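Local coordinates for putative dihydrodipicolinate synthase (Thermus thermophilus, PDB 2PCQ), which belongs to the dihydrodipicolinate synthase family, folds as a TIM barrel with added C-terminal helices, and assembles from four chains, its own activity remaining putative, at residues A25-P30 / L248-G253; G107-Y112 / L136-A141; A197-R202 / K242-H247; F227-L232 / L270-G275. One frame throughout, in Å; residues are numbered along the deposited sequence.

How the interactions relate
Interactions 1, 3 and 4 gather on one side of the TIM barrel, where the C-terminal helices and the loop between them pack on helix 18-28, on the segment after the last strand and on one another. The centres of interactions 1 and 3 are 8 Å apart and those of 3 and 4 are 11 Å apart; helix 216-247 serves both 3 and 4, and the loop after it serves 1. Interaction 2 lies on the opposite side of the chain's centre, 36 Å from interaction 1, between helices 107-118 and 136-142. Along the chain, interaction 1 spans interactions 2 and 3. Interactions 1 and 3 thus join the C-terminal part to helix 18-28 and to the segment after strand 191-193, while interaction 4 packs that part together.

Interaction 1 of 4, residues A25-P30 / L248-G253; sequences AQALEP and LGLPAG
Leu250 spreads its two methyls over the C-terminal part of helix 18-28, with CD2 against Ala27 CB at 3.7 Å and CD1 against Leu28 CD2 at 3.9 Å. The loop that bears it leaves helix 216-247 through a Schellman motif and returns to the first helix of the TIM barrel. Ala27 offers its methyl directly from the helix surface. Leu28 reaches in from the flank: with CG beside its backbone N (chi1 -65°), it extends CD2 to CD1 of Leu250, and the two leucines cross obliquely. Around this small apolar patch, Leu250 also touches Leu24 and Leu245, and Leu28 continues inward to Ile6 on the first barrel strand and to the C-terminal residue Leu283. The contact therefore runs from the partly exposed Ala27 to the buried Leu28.

What positions Leu250 is the backbone on both sides of it. Gly249 takes a positive phi of 89°, the turn that closes the Schellman motif, and Leu250 N makes a probable hydrogen bond to Leu245 O. Beyond it, Pro251 centres an inverse gamma turn, and Gly253 O accepts a hydrogen bond from Arg246 NH1.

Interaction 2 of 4, residues G107-Y112 / L136-A141; sequences GLLRYY and LEAVEA
Leu109 of helix 107-112 reaches Ala138 and Ala141 of helix 136-141 with a single methyl. Its CB leaves the helix along the flank, and neither it nor CG makes a close contact across the gap. Because CG stands beside the backbone N (chi1 -58°), the fork swings across, and CD2 lies between the methyls of two alanines one turn apart. There it meets Ala138 CB at 4.3 Å, Ala141 CB also at 4.3 Å, and the carbonyl oxygen Ala138 O at 4.1 Å. Leu108 points straight at the facing helix and packs closer, its CD2 lying 3.7 Å from Ala138 CB, so that the methyl of Ala138 is met by both leucines.

The short helix axes are 10.7 Å apart at closest, with a crossing angle of -39°, and the leucines bridge most of that distance to the alanines. Inward, Leu108 rests on Pro96 and Leu134. Outward, Arg110 NH2 of the same helix donates to Pro258 O of the second subunit, which places this helix at a subunit interface. Past the far end of helix 136-142, Ala143 and Val148 take part in a potassium site. The helices lie before and after strand 121-125 in the chain, side by side on the outside of the beta/alpha TIM barrel.

Interaction 3 of 4, residues A197-R202 / K242-H247; sequences ANLAPR and KQALRH
Leu199 and Leu245 both carry CG beside the backbone N and anti to the carbonyl carbon, with chi1 of -52° and -74°, and these torsions turn two side chains that start out alongside the gap into it until their methyls meet. The pairing joins the segment after the last strand of the TIM barrel to the end of the long C-terminal helix 216-247, and every residue that touches is buried.

Leu199 CD2 has three neighbours, lying 3.7 Å from Leu245 CD2, 4.0 Å from Leu245 CG and 3.9 Å from Ala244 CB. The other methyl, Leu199 CD1, reaches the same Ala244 CB at 4.0 Å, so the fork of Leu199 sits on the alanine methyl with both prongs. Leu245 also brings CD2 up to Asn198, the residue before Leu199: this methyl approaches the backbone carbonyl Asn198 O at 3.7 Å and the CB of Asn198 at 4.3 Å. These contacts are purely van der Waals.

Asn198 packs on Ile6 of the first strand, and the Leu199 backbone is hydrogen-bonded to Leu283, which places the C-terminal residue beside this contact. Further polar contacts of the two segments lie around this apolar core. Ala200 is the N-cap residue of helix 201-212. On the far face of helix 216-247, Lys242 NZ forms a salt bridge with Glu43 OE2 and is also hydrogen-bonded to Thr8 O and Tyr254 O. One turn along, the guanidinium of Arg246 folds back over its own helix, Gln243 CA lying 3.3 Å above its plane and offset toward the rim.

Interaction 4 of 4, residues F227-L232 / L270-G275; sequences FPLGDL and LPVLEG
Pro228 presents the CB corner of its pyrrolidine ring to Val272, while the flat ring of the adjacent Phe227 turns elsewhere: one face carries Asp231 CB, 3.9 Å above the plane and offset toward the rim, and the ring packs on Ala166 of the third subunit. This is helix-on-helix packing in the C-terminal helical part attached to the TIM barrel. The short axes of helices 227-232 and 270-275 pass 9.7 Å apart, with their directions at 138°.

Val272 carries the contact from its helix, sending CG1 toward Pro228 and Leu229 and CG2 toward Leu232. Its CG1, anti to the backbone N (chi1 172°), rests on the backbone of the facing helix, reaching Leu229 N and Leu229 CA, each at 3.9 Å. The side chains are slightly farther, with CG1 at 4.3 Å from Pro228 CB and 4.2 Å from Leu229 CB. That approach falls at the proline kink, where the N atoms of 228 and 229 lack bonds to the turn before. Leu229 also touches Phe269 and Leu276 of helix 266-278. One turn along, Leu232 crosses the valine at an angle, and its CD1 meets Val272 CG2 at 3.8 Å.

Interaction 1 of 4, residues A25-P30 / L248-G253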
loop_
_atom_site.group_PDB
_atom_site.type_symbol
_atom_site.label_atom_id
_atom_site.label_comp_id
_atom_site.label_asym_id
_atom_site.label_seq_id
_atom_site.Cartn_x
_atom_site.Cartn_y
_atom_site.Cartn_z
ATOM N N ALA A 25 -31.602 -11.946 16.596
ATOM C CA ALA A 25 -31.388 -10.850 17.531
ATOM C C ALA A 25 -31.856 -11.219 18.936
ATOM O O ALA A 25 -31.186 -10.909 19.921
ATOM C CB ALA A 25 -32.118 -9.597 17.043
ATOM N N GLN A 26 -33.002 -11.890 19.021
ATOM C CA GLN A 26 -33.569 -12.291 20.310
ATOM C C GLN A 26 -32.747 -13.371 21.006
ATOM O O GLN A 26 -32.746 -13.463 22.232
ATOM C CB GLN A 26 -35.006 -12.788 20.121
ATOM C CG GLN A 26 -35.935 -11.756 19.494
ATOM C CD GLN A 26 -37.338 -12.295 19.243
ATOM O OE1 GLN A 26 -37.512 -13.382 18.686
ATOM N NE2 GLN A 26 -38.346 -11.529 19.643
ATOM N N ALA A 27 -32.045 -14.182 20.222
ATOM C CA ALA A 27 -31.228 -15.256 20.774
ATOM C C ALA A 27 -29.883 -14.767 21.296
ATOM O O ALA A 27 -29.263 -15.422 22.131
ATOM C CB ALA A 27 -31.006 -16.330 19.724
ATOM N N LEU A 28 -29.432 -13.615 20.813
ATOM C CA LEU A 28 -28.142 -13.092 21.235
ATOM C C LEU A 28 -28.194 -11.951 22.243
ATOM O O LEU A 28 -27.363 -11.881 23.147
ATOM C CB LEU A 28 -27.342 -12.636 20.005
ATOM C CG LEU A 28 -26.937 -13.736 19.019
ATOM C CD1 LEU A 28 -26.389 -13.128 17.734
ATOM C CD2 LEU A 28 -25.902 -14.630 19.676
ATOM N N GLU A 29 -29.166 -11.060 22.085
ATOM C CA GLU A 29 -29.290 -9.893 22.954
ATOM C C GLU A 29 -29.194 -10.138 24.463
ATOM O O GLU A 29 -28.581 -9.344 25.179
ATOM C CB GLU A 29 -30.587 -9.135 22.635
ATOM C CG GLU A 29 -30.704 -7.801 23.364
ATOM C CD GLU A 29 -31.893 -6.977 22.906
ATOM O OE1 GLU A 29 -33.031 -7.489 22.960
ATOM O OE2 GLU A 29 -31.688 -5.814 22.497
ATOM N N PRO A 30 -29.796 -11.228 24.970
ATOM C CA PRO A 30 -29.727 -11.495 26.414
ATOM C C PRO A 30 -28.307 -11.726 26.929
ATOM O O PRO A 30 -28.000 -11.466 28.095
ATOM C CB PRO A 30 -30.593 -12.742 26.575
ATOM C CG PRO A 30 -31.610 -12.582 25.485
ATOM C CD PRO A 30 -30.748 -12.147 24.320
ATOM N N LEU A 248 -24.089 -23.633 15.112
ATOM C CA LEU A 248 -24.536 -23.611 16.499
ATOM C C LEU A 248 -26.060 -23.623 16.594
ATOM O O LEU A 248 -26.620 -23.515 17.680
ATOM C CB LEU A 248 -23.989 -22.372 17.214
ATOM C CG LEU A 248 -22.467 -22.292 17.348
ATOM C CD1 LEU A 248 -22.082 -20.955 17.953
ATOM C CD2 LEU A 248 -21.966 -23.444 18.215
ATOM N N GLY A 249 -26.725 -23.739 15.451
ATOM C CA GLY A 249 -28.177 -23.784 15.448
ATOM C C GLY A 249 -28.927 -22.467 15.363
ATOM O O GLY A 249 -30.152 -22.467 15.432
ATOM N N LEU A 250 -28.224 -21.345 15.222
ATOM C CA LEU A 250 -28.908 -20.055 15.121
ATOM C C LEU A 250 -29.215 -19.724 13.658
ATOM O O LEU A 250 -28.455 -20.087 12.759
ATOM C CB LEU A 250 -28.066 -18.946 15.762
ATOM C CG LEU A 250 -27.931 -19.022 17.288
ATOM C CD1 LEU A 250 -27.148 -17.828 17.802
ATOM C CD2 LEU A 250 -29.309 -19.043 17.922
ATOM N N PRO A 251 -30.338 -19.030 13.402
ATOM C CA PRO A 251 -30.761 -18.651 12.048
ATOM C C PRO A 251 -30.010 -17.473 11.411
ATOM O O PRO A 251 -30.623 -16.474 11.035
ATOM C CB PRO A 251 -32.246 -18.350 12.238
ATOM C CG PRO A 251 -32.259 -17.691 13.577
ATOM C CD PRO A 251 -31.335 -18.592 14.399
ATOM N N ALA A 252 -28.694 -17.603 11.271
ATOM C CA ALA A 252 -27.877 -16.543 10.687
ATOM C C ALA A 252 -28.021 -16.436 9.172
ATOM O O ALA A 252 -27.679 -15.415 8.578
ATOM C CB ALA A 252 -26.415 -16.755 11.051
ATOM N N GLY A 253 -28.522 -17.490 8.539
ATOM C CA GLY A 253 -28.680 -17.451 7.098
ATOM C C GLY A 253 -27.359 -17.528 6.344
ATOM O O GLY A 253 -26.351 -17.997 6.880
#

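Interaction 2 of 4, residues G107-Y112 / L136-A141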
loop_
_atom_site.group_PDB
_atom_site.type_symbol
_atom_site.label_atom_id
_atom_site.label_comp_id
_atom_site.label_asym_id
_atom_site.label_seq_id
_atom_site.Cartn_x
_atom_site.Cartn_y
_atom_site.Cartn_z
ATOM N N GLY A 107 -15.254 17.989 3.345
ATOM C CA GLY A 107 -16.599 17.441 3.287
ATOM C C GLY A 107 -16.778 16.322 4.302
ATOM O O GLY A 107 -17.904 15.953 4.641
ATOM N N LEU A 108 -15.665 15.773 4.785
ATOM C CA LEU A 108 -15.714 14.706 5.781
ATOM C C LEU A 108 -16.339 15.245 7.060
ATOM O O LEU A 108 -17.211 14.609 7.655
ATOM C CB LEU A 108 -14.307 14.186 6.095
ATOM C CG LEU A 108 -14.228 13.116 7.193
ATOM C CD1 LEU A 108 -14.921 11.845 6.731
ATOM C CD2 LEU A 108 -12.779 12.831 7.518
ATOM N N LEU A 109 -15.877 16.420 7.482
ATOM C CA LEU A 109 -16.394 17.051 8.689
ATOM C C LEU A 109 -17.839 17.478 8.462
ATOM O O LEU A 109 -18.681 17.325 9.345
ATOM C CB LEU A 109 -15.538 18.270 9.063
ATOM C CG LEU A 109 -14.050 17.989 9.299
ATOM C CD1 LEU A 109 -13.321 19.289 9.607
ATOM C CD2 LEU A 109 -13.892 17.000 10.447
ATOM N N ARG A 110 -18.125 18.009 7.275
ATOM C CA ARG A 110 -19.483 18.438 6.959
ATOM C C ARG A 110 -20.443 17.258 7.036
ATOM O O ARG A 110 -21.579 17.400 7.489
ATOM C CB ARG A 110 -19.553 19.054 5.556
ATOM C CG ARG A 110 -18.788 20.361 5.400
ATOM C CD ARG A 110 -19.263 21.129 4.169
ATOM N NE ARG A 110 -18.934 20.467 2.907
ATOM C CZ ARG A 110 -17.740 20.510 2.324
ATOM N NH1 ARG A 110 -16.746 21.185 2.888
ATOM N NH2 ARG A 110 -17.539 19.883 1.170
ATOM N N TYR A 111 -19.982 16.092 6.592
ATOM C CA TYR A 111 -20.806 14.888 6.605
ATOM C C TYR A 111 -21.216 14.522 8.034
ATOM O O TYR A 111 -22.400 14.405 8.343
ATOM C CB TYR A 111 -20.037 13.722 5.974
ATOM C CG TYR A 111 -20.842 12.448 5.823
ATOM C CD1 TYR A 111 -21.915 12.374 4.931
ATOM C CD2 TYR A 111 -20.536 11.316 6.578
ATOM C CE1 TYR A 111 -22.662 11.202 4.796
ATOM C CE2 TYR A 111 -21.277 10.141 6.452
ATOM C CZ TYR A 111 -22.336 10.092 5.562
ATOM O OH TYR A 111 -23.065 8.935 5.443
ATOM N N TYR A 112 -20.229 14.350 8.903
ATOM C CA TYR A 112 -20.488 13.984 10.287
ATOM C C TYR A 112 -21.242 15.047 11.083
ATOM O O TYR A 112 -22.079 14.719 11.918
ATOM C CB TYR A 112 -19.175 13.640 10.990
ATOM C CG TYR A 112 -18.648 12.267 10.636
ATOM C CD1 TYR A 112 -17.435 12.111 9.963
ATOM C CD2 TYR A 112 -19.366 11.119 10.973
ATOM C CE1 TYR A 112 -16.949 10.843 9.638
ATOM C CE2 TYR A 112 -18.889 9.850 10.653
ATOM C CZ TYR A 112 -17.682 9.719 9.988
ATOM O OH TYR A 112 -17.200 8.466 9.692
ATOM N N LEU A 136 -6.701 10.975 12.278
ATOM C CA LEU A 136 -6.825 11.283 13.693
ATOM C C LEU A 136 -7.110 12.780 13.843
ATOM O O LEU A 136 -7.775 13.201 14.791
ATOM C CB LEU A 136 -5.541 10.889 14.440
ATOM C CG LEU A 136 -5.282 9.375 14.491
ATOM C CD1 LEU A 136 -3.920 9.080 15.112
ATOM C CD2 LEU A 136 -6.396 8.702 15.278
ATOM N N GLU A 137 -6.619 13.580 12.899
ATOM C CA GLU A 137 -6.859 15.022 12.934
ATOM C C GLU A 137 -8.361 15.277 12.848
ATOM O O GLU A 137 -8.891 16.141 13.539
ATOM C CB GLU A 137 -6.180 15.734 11.757
ATOM C CG GLU A 137 -4.657 15.809 11.805
ATOM C CD GLU A 137 -3.982 14.452 11.655
ATOM O OE1 GLU A 137 -4.535 13.575 10.952
ATOM O OE2 GLU A 137 -2.886 14.271 12.229
ATOM N N ALA A 138 -9.040 14.526 11.982
ATOM C CA ALA A 138 -10.481 14.673 11.812
ATOM C C ALA A 138 -11.211 14.206 13.066
ATOM O O ALA A 138 -12.175 14.833 13.502
ATOM C CB ALA A 138 -10.953 13.877 10.601
ATOM N N VAL A 139 -10.753 13.100 13.646
ATOM C CA VAL A 139 -11.379 12.584 14.860
ATOM C C VAL A 139 -11.284 13.624 15.976
ATOM O O VAL A 139 -12.243 13.841 16.712
ATOM C CB VAL A 139 -10.704 11.273 15.339
ATOM C CG1 VAL A 139 -11.343 10.806 16.647
ATOM C CG2 VAL A 139 -10.841 10.187 14.270
ATOM N N GLU A 140 -10.128 14.270 16.096
ATOM C CA GLU A 140 -9.936 15.277 17.129
ATOM C C GLU A 140 -10.800 16.520 16.890
ATOM O O GLU A 140 -11.269 17.151 17.835
ATOM C CB GLU A 140 -8.457 15.667 17.227
ATOM C CG GLU A 140 -8.187 16.766 18.253
ATOM C CD GLU A 140 -6.740 16.816 18.702
ATOM O OE1 GLU A 140 -5.853 16.432 17.916
ATOM O OE2 GLU A 140 -6.489 17.253 19.845
ATOM N N ALA A 141 -11.023 16.858 15.627
ATOM C CA ALA A 141 -11.846 18.014 15.297
ATOM C C ALA A 141 -13.314 17.729 15.596
ATOM O O ALA A 141 -14.058 18.624 15.987
ATOM C CB ALA A 141 -11.676 18.379 13.824
#

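Interaction 3 of 4, residues A197-R202 / K242-H247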
loop_
_atom_site.group_PDB
_atom_site.type_symbol
_atom_site.label_atom_id
_atom_site.label_comp_id
_atom_site.label_asym_id
_atom_site.label_seq_id
_atom_site.Cartn_x
_atom_site.Cartn_y
_atom_site.Cartn_z
ATOM N N ALA A 197 -18.093 -11.855 19.390
ATOM C CA ALA A 197 -19.027 -11.816 20.509
ATOM C C ALA A 197 -20.365 -12.436 20.110
ATOM O O ALA A 197 -21.244 -12.621 20.953
ATOM C CB ALA A 197 -19.230 -10.385 20.992
ATOM N N ASN A 198 -20.526 -12.738 18.822
ATOM C CA ASN A 198 -21.745 -13.390 18.343
ATOM C C ASN A 198 -21.646 -14.863 18.749
ATOM O O ASN A 198 -22.656 -15.557 18.870
ATOM C CB ASN A 198 -21.847 -13.362 16.811
ATOM C CG ASN A 198 -22.261 -12.013 16.260
ATOM O OD1 ASN A 198 -21.444 -11.280 15.702
ATOM N ND2 ASN A 198 -23.535 -11.685 16.402
ATOM N N LEU A 199 -20.417 -15.333 18.943
ATOM C CA LEU A 199 -20.170 -16.731 19.281
ATOM C C LEU A 199 -19.840 -16.996 20.744
ATOM O O LEU A 199 -20.350 -17.951 21.333
ATOM C CB LEU A 199 -19.041 -17.275 18.399
ATOM C CG LEU A 199 -19.197 -17.066 16.885
ATOM C CD1 LEU A 199 -17.956 -17.578 16.167
ATOM C CD2 LEU A 199 -20.439 -17.781 16.381
ATOM N N ALA A 200 -18.979 -16.168 21.327
ATOM C CA ALA A 200 -18.595 -16.341 22.726
ATOM C C ALA A 200 -18.751 -15.033 23.497
ATOM O O ALA A 200 -17.794 -14.534 24.087
ATOM C CB ALA A 200 -17.151 -16.832 22.811
ATOM N N PRO A 201 -19.967 -14.464 23.510
ATOM C CA PRO A 201 -20.223 -13.204 24.219
ATOM C C PRO A 201 -19.824 -13.192 25.695
ATOM O O PRO A 201 -19.317 -12.186 26.195
ATOM C CB PRO A 201 -21.722 -12.982 24.012
ATOM C CG PRO A 201 -22.261 -14.384 23.830
ATOM C CD PRO A 201 -21.213 -15.016 22.949
ATOM N N ARG A 202 -20.048 -14.301 26.393
ATOM C CA ARG A 202 -19.696 -14.373 27.807
ATOM C C ARG A 202 -18.184 -14.372 28.025
ATOM O O ARG A 202 -17.703 -13.867 29.034
ATOM C CB ARG A 202 -20.330 -15.616 28.461
ATOM C CG ARG A 202 -21.846 -15.490 28.674
ATOM C CD ARG A 202 -22.476 -16.745 29.298
ATOM N NE ARG A 202 -22.282 -17.922 28.455
ATOM C CZ ARG A 202 -21.306 -18.809 28.615
ATOM N NH1 ARG A 202 -20.428 -18.669 29.601
ATOM N NH2 ARG A 202 -21.191 -19.824 27.770
ATOM N N LYS A 242 -21.369 -16.463 9.620
ATOM C CA LYS A 242 -22.686 -17.043 9.415
ATOM C C LYS A 242 -22.668 -18.566 9.474
ATOM O O LYS A 242 -23.569 -19.177 10.047
ATOM C CB LYS A 242 -23.277 -16.564 8.086
ATOM C CG LYS A 242 -23.788 -15.127 8.143
ATOM C CD LYS A 242 -24.566 -14.754 6.887
ATOM C CE LYS A 242 -25.325 -13.456 7.090
ATOM N NZ LYS A 242 -26.145 -13.098 5.901
ATOM N N GLN A 243 -21.644 -19.180 8.891
ATOM C CA GLN A 243 -21.551 -20.632 8.912
ATOM C C GLN A 243 -21.410 -21.130 10.351
ATOM O O GLN A 243 -21.962 -22.170 10.713
ATOM C CB GLN A 243 -20.370 -21.109 8.065
ATOM C CG GLN A 243 -20.163 -22.622 8.106
ATOM C CD GLN A 243 -19.194 -23.110 7.049
ATOM O OE1 GLN A 243 -18.252 -22.406 6.681
ATOM N NE2 GLN A 243 -19.413 -24.327 6.563
ATOM N N ALA A 244 -20.683 -20.378 11.170
ATOM C CA ALA A 244 -20.482 -20.741 12.571
ATOM C C ALA A 244 -21.804 -20.641 13.327
ATOM O O ALA A 244 -22.156 -21.527 14.109
ATOM C CB ALA A 244 -19.449 -19.824 13.210
ATOM N N LEU A 245 -22.538 -19.559 13.101
ATOM C CA LEU A 245 -23.814 -19.388 13.772
ATOM C C LEU A 245 -24.792 -20.479 13.344
ATOM O O LEU A 245 -25.510 -21.020 14.181
ATOM C CB LEU A 245 -24.389 -17.999 13.485
ATOM C CG LEU A 245 -23.676 -16.870 14.234
ATOM C CD1 LEU A 245 -24.077 -15.523 13.656
ATOM C CD2 LEU A 245 -24.019 -16.946 15.715
ATOM N N ARG A 246 -24.821 -20.808 12.052
ATOM C CA ARG A 246 -25.719 -21.861 11.578
ATOM C C ARG A 246 -25.327 -23.176 12.243
ATOM O O ARG A 246 -26.183 -23.951 12.664
ATOM C CB ARG A 246 -25.651 -22.023 10.052
ATOM C CG ARG A 246 -26.181 -20.830 9.247
ATOM C CD ARG A 246 -26.535 -21.236 7.812
ATOM N NE ARG A 246 -25.412 -21.845 7.104
ATOM C CZ ARG A 246 -24.382 -21.171 6.599
ATOM N NH1 ARG A 246 -24.326 -19.848 6.716
ATOM N NH2 ARG A 246 -23.405 -21.820 5.982
ATOM N N HIS A 247 -24.025 -23.415 12.351
ATOM C CA HIS A 247 -23.524 -24.636 12.971
ATOM C C HIS A 247 -23.994 -24.764 14.419
ATOM O O HIS A 247 -24.265 -25.867 14.895
ATOM C CB HIS A 247 -21.997 -24.665 12.910
ATOM C CG HIS A 247 -21.387 -25.843 13.603
ATOM N ND1 HIS A 247 -20.961 -25.800 14.913
ATOM C CD2 HIS A 247 -21.145 -27.102 13.170
ATOM C CE1 HIS A 247 -20.480 -26.980 15.257
ATOM N NE2 HIS A 247 -20.579 -27.789 14.217
#

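Interaction 4 of 4, residues F227-L232 / L270-G275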
loop_
_atom_site.group_PDB
_atom_site.type_symbol
_atom_site.label_atom_id
_atom_site.label_comp_id
_atom_site.label_asym_id
_atom_site.label_seq_id
_atom_site.Cartn_x
_atom_site.Cartn_y
_atom_site.Cartn_z
ATOM N N PHE A 227 -7.657 -15.772 21.327
ATOM C CA PHE A 227 -6.936 -15.309 20.145
ATOM C C PHE A 227 -7.241 -16.092 18.856
ATOM O O PHE A 227 -7.556 -15.495 17.830
ATOM C CB PHE A 227 -5.424 -15.327 20.390
ATOM C CG PHE A 227 -4.619 -14.929 19.183
ATOM C CD1 PHE A 227 -4.436 -13.584 18.863
ATOM C CD2 PHE A 227 -4.102 -15.899 18.326
ATOM C CE1 PHE A 227 -3.753 -13.211 17.702
ATOM C CE2 PHE A 227 -3.418 -15.538 17.160
ATOM C CZ PHE A 227 -3.245 -14.192 16.847
ATOM N N PRO A 228 -7.137 -17.434 18.891
ATOM C CA PRO A 228 -7.412 -18.234 17.689
ATOM C C PRO A 228 -8.803 -18.002 17.108
ATOM O O PRO A 228 -8.967 -17.921 15.890
ATOM C CB PRO A 228 -7.214 -19.669 18.179
ATOM C CG PRO A 228 -6.159 -19.515 19.231
ATOM C CD PRO A 228 -6.652 -18.296 19.984
ATOM N N LEU A 229 -9.800 -17.897 17.984
ATOM C CA LEU A 229 -11.177 -17.664 17.562
ATOM C C LEU A 229 -11.291 -16.319 16.846
ATOM O O LEU A 229 -11.841 -16.233 15.749
ATOM C CB LEU A 229 -12.120 -17.665 18.774
ATOM C CG LEU A 229 -13.596 -17.362 18.475
ATOM C CD1 LEU A 229 -14.263 -18.617 17.930
ATOM C CD2 LEU A 229 -14.313 -16.888 19.737
ATOM N N GLY A 230 -10.769 -15.270 17.473
ATOM C CA GLY A 230 -10.838 -13.947 16.880
ATOM C C GLY A 230 -10.000 -13.789 15.624
ATOM O O GLY A 230 -10.410 -13.107 14.685
ATOM N N ASP A 231 -8.830 -14.422 15.611
ATOM C CA ASP A 231 -7.912 -14.357 14.475
ATOM C C ASP A 231 -8.490 -15.036 13.242
ATOM O O ASP A 231 -8.478 -14.468 12.153
ATOM C CB ASP A 231 -6.578 -15.017 14.837
ATOM C CG ASP A 231 -5.607 -15.061 13.663
ATOM O OD1 ASP A 231 -5.132 -13.989 13.233
ATOM O OD2 ASP A 231 -5.320 -16.172 13.166
ATOM N N LEU A 232 -8.988 -16.258 13.412
ATOM C CA LEU A 232 -9.565 -16.994 12.292
ATOM C C LEU A 232 -10.847 -16.353 11.783
ATOM O O LEU A 232 -11.075 -16.287 10.580
ATOM C CB LEU A 232 -9.841 -18.447 12.684
ATOM C CG LEU A 232 -8.606 -19.347 12.730
ATOM C CD1 LEU A 232 -8.987 -20.707 13.283
ATOM C CD2 LEU A 232 -8.013 -19.476 11.325
ATOM N N LEU A 270 -13.750 -25.055 12.772
ATOM C CA LEU A 270 -14.582 -26.024 13.486
ATOM C C LEU A 270 -14.003 -26.477 14.828
ATOM O O LEU A 270 -14.637 -26.301 15.867
ATOM C CB LEU A 270 -14.866 -27.239 12.589
ATOM C CG LEU A 270 -15.706 -28.388 13.165
ATOM C CD1 LEU A 270 -17.068 -27.876 13.619
ATOM C CD2 LEU A 270 -15.870 -29.473 12.104
ATOM N N PRO A 271 -12.791 -27.055 14.829
ATOM C CA PRO A 271 -12.212 -27.501 16.101
ATOM C C PRO A 271 -11.990 -26.376 17.112
ATOM O O PRO A 271 -12.073 -26.597 18.321
ATOM C CB PRO A 271 -10.908 -28.178 15.673
ATOM C CG PRO A 271 -10.548 -27.464 14.409
ATOM C CD PRO A 271 -11.880 -27.350 13.709
ATOM N N VAL A 272 -11.704 -25.174 16.620
ATOM C CA VAL A 272 -11.495 -24.042 17.511
ATOM C C VAL A 272 -12.812 -23.712 18.211
ATOM O O VAL A 272 -12.852 -23.541 19.428
ATOM C CB VAL A 272 -10.995 -22.794 16.740
ATOM C CG1 VAL A 272 -10.986 -21.580 17.661
ATOM C CG2 VAL A 272 -9.588 -23.042 16.207
ATOM N N LEU A 273 -13.888 -23.636 17.434
ATOM C CA LEU A 273 -15.205 -23.331 17.978
ATOM C C LEU A 273 -15.677 -24.432 18.928
ATOM O O LEU A 273 -16.131 -24.151 20.037
ATOM C CB LEU A 273 -16.217 -23.164 16.844
ATOM C CG LEU A 273 -17.655 -22.833 17.248
ATOM C CD1 LEU A 273 -17.670 -21.563 18.088
ATOM C CD2 LEU A 273 -18.512 -22.660 15.999
ATOM N N GLU A 274 -15.573 -25.684 18.485
ATOM C CA GLU A 274 -15.987 -26.816 19.308
ATOM C C GLU A 274 -15.199 -26.879 20.611
ATOM O O GLU A 274 -15.739 -27.246 21.652
ATOM C CB GLU A 274 -15.818 -28.131 18.541
ATOM C CG GLU A 274 -16.930 -28.412 17.544
ATOM C CD GLU A 274 -18.304 -28.392 18.193
ATOM O OE1 GLU A 274 -18.478 -29.037 19.250
ATOM O OE2 GLU A 274 -19.215 -27.734 17.649
ATOM N N GLY A 275 -13.920 -26.521 20.547
ATOM C CA GLY A 275 -13.086 -26.537 21.735
ATOM C C GLY A 275 -13.591 -25.556 22.776
ATOM O O GLY A 275 -13.704 -25.889 23.958
#